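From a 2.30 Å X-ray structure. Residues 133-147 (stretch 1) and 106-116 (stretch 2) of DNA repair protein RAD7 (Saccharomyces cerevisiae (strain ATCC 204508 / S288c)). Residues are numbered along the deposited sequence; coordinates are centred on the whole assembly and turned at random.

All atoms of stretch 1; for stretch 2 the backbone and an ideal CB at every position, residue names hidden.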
# COMPACT_ATOMS: atom_id res chain seq x y z
N LEU A 133 9.09 18.04 8.35
CA LEU A 133 9.15 17.55 6.98
C LEU A 133 10.02 18.47 6.14
O LEU A 133 9.82 19.69 6.14
CB LEU A 133 7.75 17.47 6.36
CG LEU A 133 6.69 16.63 7.09
CD1 LEU A 133 5.35 16.75 6.38
CD2 LEU A 133 7.10 15.17 7.20
N ASP A 134 10.96 17.87 5.41
CA ASP A 134 11.86 18.61 4.54
C ASP A 134 11.76 18.05 3.12
O ASP A 134 12.24 16.95 2.85
CB ASP A 134 13.30 18.52 5.05
CG ASP A 134 14.28 19.27 4.16
OD1 ASP A 134 13.83 20.06 3.32
OD2 ASP A 134 15.50 19.05 4.31
N GLY A 135 11.14 18.79 2.24
CA GLY A 135 10.97 18.37 0.89
C GLY A 135 9.72 17.62 0.50
O GLY A 135 9.78 16.87 -0.42
N PRO A 136 8.60 17.79 1.18
CA PRO A 136 7.38 17.09 0.75
C PRO A 136 6.74 17.83 -0.41
O PRO A 136 5.68 18.43 -0.24
CB PRO A 136 6.48 17.16 1.99
CG PRO A 136 6.94 18.37 2.73
CD PRO A 136 8.42 18.49 2.46
N PHE A 137 7.38 17.81 -1.58
CA PHE A 137 6.95 18.65 -2.69
C PHE A 137 5.70 18.14 -3.39
O PHE A 137 5.16 18.86 -4.24
CB PHE A 137 8.09 18.81 -3.71
CG PHE A 137 8.44 17.55 -4.46
CD1 PHE A 137 9.38 16.66 -3.95
CD2 PHE A 137 7.85 17.26 -5.68
CE1 PHE A 137 9.71 15.51 -4.64
CE2 PHE A 137 8.18 16.11 -6.38
CZ PHE A 137 9.12 15.23 -5.85
N LEU A 138 5.20 16.95 -3.06
CA LEU A 138 3.98 16.46 -3.70
C LEU A 138 2.72 17.07 -3.10
O LEU A 138 1.70 17.17 -3.79
CB LEU A 138 3.90 14.93 -3.59
CG LEU A 138 4.94 14.09 -4.35
CD1 LEU A 138 4.80 12.62 -3.98
CD2 LEU A 138 4.80 14.25 -5.85
N ILE A 139 2.77 17.51 -1.84
CA ILE A 139 1.56 17.92 -1.13
C ILE A 139 1.11 19.29 -1.64
O ILE A 139 1.87 20.27 -1.58
CB ILE A 139 1.82 17.96 0.39
CG1 ILE A 139 2.51 16.68 0.88
CG2 ILE A 139 0.51 18.20 1.14
CD1 ILE A 139 1.69 15.41 0.73
N ASN A 140 -0.13 19.37 -2.11
CA ASN A 140 -0.69 20.64 -2.54
C ASN A 140 -1.43 21.31 -1.39
O ASN A 140 -1.67 20.72 -0.33
CB ASN A 140 -1.63 20.45 -3.74
CG ASN A 140 -2.85 19.61 -3.42
OD1 ASN A 140 -3.22 19.44 -2.26
ND2 ASN A 140 -3.48 19.08 -4.46
N GLU A 141 -1.79 22.58 -1.60
CA GLU A 141 -2.32 23.40 -0.51
C GLU A 141 -3.58 22.78 0.09
O GLU A 141 -3.79 22.83 1.30
CB GLU A 141 -2.60 24.82 -1.00
CG GLU A 141 -3.51 24.92 -2.22
CD GLU A 141 -3.89 26.36 -2.54
OE1 GLU A 141 -5.02 26.59 -3.02
OE2 GLU A 141 -3.07 27.27 -2.30
N ASP A 142 -4.43 22.18 -0.75
CA ASP A 142 -5.67 21.61 -0.26
C ASP A 142 -5.42 20.39 0.63
O ASP A 142 -6.16 20.16 1.59
CB ASP A 142 -6.57 21.24 -1.43
CG ASP A 142 -6.97 22.46 -2.25
OD1 ASP A 142 -7.98 23.10 -1.90
OD2 ASP A 142 -6.26 22.78 -3.22
N THR A 143 -4.37 19.62 0.33
CA THR A 143 -4.02 18.51 1.22
C THR A 143 -3.49 19.02 2.55
O THR A 143 -3.84 18.48 3.61
CB THR A 143 -3.00 17.60 0.54
OG1 THR A 143 -3.53 17.11 -0.69
CG2 THR A 143 -2.66 16.42 1.44
N TRP A 144 -2.67 20.07 2.52
CA TRP A 144 -2.19 20.66 3.77
C TRP A 144 -3.35 21.02 4.68
O TRP A 144 -3.33 20.74 5.88
CB TRP A 144 -1.32 21.89 3.49
CG TRP A 144 0.03 21.57 2.93
CD1 TRP A 144 0.56 22.01 1.75
CD2 TRP A 144 1.02 20.72 3.52
NE1 TRP A 144 1.82 21.50 1.58
CE2 TRP A 144 2.13 20.70 2.65
CE3 TRP A 144 1.08 19.97 4.70
CZ2 TRP A 144 3.28 19.96 2.92
CZ3 TRP A 144 2.23 19.24 4.97
CH2 TRP A 144 3.31 19.24 4.08
N GLU A 145 -4.39 21.65 4.12
CA GLU A 145 -5.56 22.02 4.91
C GLU A 145 -6.17 20.79 5.58
O GLU A 145 -6.45 20.81 6.79
CB GLU A 145 -6.59 22.72 4.04
CG GLU A 145 -7.84 23.14 4.81
CD GLU A 145 -8.76 24.06 4.02
OE1 GLU A 145 -8.51 24.28 2.81
OE2 GLU A 145 -9.74 24.56 4.61
N LYS A 146 -6.40 19.72 4.82
CA LYS A 146 -6.98 18.52 5.40
C LYS A 146 -6.12 17.97 6.53
O LYS A 146 -6.63 17.52 7.56
CB LYS A 146 -7.19 17.45 4.33
CG LYS A 146 -8.26 17.78 3.31
CD LYS A 146 -8.56 16.59 2.43
CE LYS A 146 -9.53 16.95 1.31
NZ LYS A 146 -8.93 17.92 0.35
N PHE A 147 -4.80 18.00 6.35
CA PHE A 147 -3.90 17.49 7.38
C PHE A 147 -4.00 18.32 8.66
O PHE A 147 -4.00 17.76 9.76
CB PHE A 147 -2.47 17.47 6.85
CG PHE A 147 -1.43 17.26 7.91
CD1 PHE A 147 -1.19 16.00 8.43
CD2 PHE A 147 -0.68 18.32 8.38
CE1 PHE A 147 -0.24 15.81 9.40
CE2 PHE A 147 0.27 18.13 9.36
CZ PHE A 147 0.50 16.87 9.86
N UNK A 106 10.46 13.15 12.39
CA UNK A 106 11.14 14.03 11.47
C UNK A 106 11.47 13.25 10.21
O UNK A 106 12.21 12.26 10.26
CB UNK A 106 12.40 14.62 12.10
N UNK A 107 10.92 13.70 9.08
CA UNK A 107 11.12 13.06 7.77
C UNK A 107 11.82 14.06 6.87
O UNK A 107 11.19 14.97 6.32
CB UNK A 107 9.80 12.60 7.15
N UNK A 108 13.13 13.90 6.72
CA UNK A 108 13.95 14.82 5.93
C UNK A 108 14.20 14.23 4.55
O UNK A 108 14.56 13.05 4.43
CB UNK A 108 15.28 15.11 6.63
N UNK A 109 14.00 15.04 3.51
CA UNK A 109 14.11 14.58 2.13
C UNK A 109 13.07 13.51 1.84
O UNK A 109 13.38 12.40 1.39
CB UNK A 109 15.52 14.04 1.85
N UNK A 110 11.81 13.85 2.10
CA UNK A 110 10.68 12.92 1.96
C UNK A 110 9.91 13.18 0.66
O UNK A 110 8.71 13.41 0.65
CB UNK A 110 9.74 13.04 3.16
N UNK A 111 10.64 13.09 -0.45
CA UNK A 111 10.07 13.47 -1.74
C UNK A 111 8.86 12.66 -2.16
O UNK A 111 8.00 13.16 -2.89
CB UNK A 111 11.14 13.35 -2.82
N UNK A 112 8.77 11.40 -1.72
CA UNK A 112 7.69 10.52 -2.15
C UNK A 112 6.48 10.56 -1.23
O UNK A 112 5.47 9.92 -1.54
CB UNK A 112 8.20 9.08 -2.25
N UNK A 113 6.54 11.29 -0.12
CA UNK A 113 5.39 11.42 0.75
C UNK A 113 4.25 12.09 -0.01
O UNK A 113 4.40 13.22 -0.50
CB UNK A 113 5.75 12.21 2.01
N UNK A 114 3.11 11.41 -0.12
CA UNK A 114 1.98 11.91 -0.88
C UNK A 114 0.76 12.08 0.02
O UNK A 114 0.82 11.89 1.24
CB UNK A 114 1.66 10.97 -2.04
N UNK A 115 -0.35 12.45 -0.61
CA UNK A 115 -1.60 12.70 0.10
C UNK A 115 -1.94 11.57 1.06
O UNK A 115 -2.13 11.79 2.26
CB UNK A 115 -2.74 12.90 -0.90
N UNK A 116 -2.02 10.34 0.54
CA UNK A 116 -2.39 9.21 1.38
C UNK A 116 -1.37 8.99 2.50
O UNK A 116 -1.74 8.69 3.64
CB UNK A 116 -2.52 7.94 0.53

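Position 106 lies on an extended backbone with nothing of stretch 1 within 5.5 Å of its CB, so the contact leaves the choice open. It is Ser106.

At 107 the strand pairs in parallel with that of Leu133, and the CB sits 3.7 Å from Leu133 CD2, on the same face of the sheet. An aliphatic side chain suits: leucine, isoleucine or valine. Leu107 fills the place, and Leu107 O accepts from Asp134 N at 3.0 Å.

Position 108 pairs with Asp134 and shares its face, the CB 4.2 Å from Asp134 CB. A carboxylate beside it favours a polar or basic partner. The residue is Gln108, which curls so that OE1 comes 3.1 Å from Asp134 CB. Two acceptors would not meet directly; water 1 donates to both, 2.7 Å to Gln108 OE1 and 2.9 Å to Asp134 OD2.

At 109 phi and psi are both positive (63/55), which favours glycine, asparagine or aspartate, and the CB points away. The deposited residue is Met109, which takes this left-handed conformation; Met109 N makes a weak bond to Asp134 O, 2.7 Å.

Position 110 points sideways, near Pro136 and Leu133, so a small, apolar side chain is reasonable: cysteine, alanine, valine. Cys110 takes it, SG lying 3.9 Å from Pro136 CB and 4.2 Å from Leu133 CB, while Cys110 N donates to Asp134 O at 3.2 Å.

At 111 the backbone angles are ordinary, but an ideal CB would stand only 3.2 Å from Phe137 CE1. Glycine is the natural answer, and Gly111 lets the ring close to 3.4 Å between Phe137 CE1 and Gly111 O.

Position 112 points away; polar residues would do, and Gln112 is found.

At 113, which closes a type I turn begun at 110, the CB lies 5.0 Å from Pro136 CB and 5.3 Å from Ile139 CD1: room for a longer aliphatic chain. Leu113 reaches in, CD2 to Ile139 CD1 at 3.7 Å and CD1 to Leu133 CD2 at 4.1 Å. The O of water 2 is 2.7 Å from Leu113 O and 3.0 Å from Leu138 N, bridging the two.

Position 114 immediately precedes a helix, calling for serine, threonine, aspartate or asparagine. Asn114 caps a backbone N just beyond the stretch, its CB 4.0 Å from Leu138 CD1.

At 115 the CB is 4.2 Å from Thr143 CG2, with a hydroxyl nearby; a polar side chain of moderate length could reach it. His115 donates from ND1 to Thr143 OG1 at 3.0 Å, nearly straight.

Position 116 points away, unconstrained here; it is Glu116.

Stretch 2, residues 106-116: SLQMCGQLNHE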
# COMPACT_ATOMS: atom_id res chain seq x y z
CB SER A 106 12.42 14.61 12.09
OG SER A 106 13.11 15.41 11.16
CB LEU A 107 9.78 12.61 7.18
CG LEU A 107 8.93 11.68 8.04
CD1 LEU A 107 7.59 11.36 7.39
CD2 LEU A 107 9.69 10.40 8.35
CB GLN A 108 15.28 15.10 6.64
CG GLN A 108 15.13 15.60 8.09
CD GLN A 108 14.49 16.98 8.18
OE1 GLN A 108 14.98 17.95 7.60
NE2 GLN A 108 13.39 17.07 8.91
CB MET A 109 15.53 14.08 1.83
CG MET A 109 16.63 15.08 2.20
SD MET A 109 18.30 14.49 1.83
CE MET A 109 18.24 14.44 0.04
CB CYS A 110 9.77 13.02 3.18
SG CYS A 110 9.12 14.70 3.53
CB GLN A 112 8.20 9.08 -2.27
CG GLN A 112 9.40 8.94 -3.20
CD GLN A 112 9.74 7.50 -3.51
OE1 GLN A 112 8.86 6.70 -3.84
NE2 GLN A 112 11.02 7.16 -3.40
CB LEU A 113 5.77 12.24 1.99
CG LEU A 113 4.79 12.21 3.16
CD1 LEU A 113 5.51 12.54 4.46
CD2 LEU A 113 3.64 13.17 2.96
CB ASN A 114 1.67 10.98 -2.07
CG ASN A 114 1.12 9.62 -1.66
OD1 ASN A 114 0.88 9.34 -0.47
ND2 ASN A 114 0.90 8.76 -2.64
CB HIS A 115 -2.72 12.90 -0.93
CG HIS A 115 -4.08 13.13 -0.34
ND1 HIS A 115 -4.61 14.39 -0.15
CD2 HIS A 115 -5.02 12.26 0.08
CE1 HIS A 115 -5.82 14.28 0.37
NE2 HIS A 115 -6.09 13.00 0.52
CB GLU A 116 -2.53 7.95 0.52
CG GLU A 116 -2.87 6.69 1.29
CD GLU A 116 -3.04 5.49 0.38
OE1 GLU A 116 -4.06 4.78 0.53
OE2 GLU A 116 -2.17 5.25 -0.48
O HOH W 1 17.34 18.56 6.49
O HOH W 2 6.41 14.82 -1.33
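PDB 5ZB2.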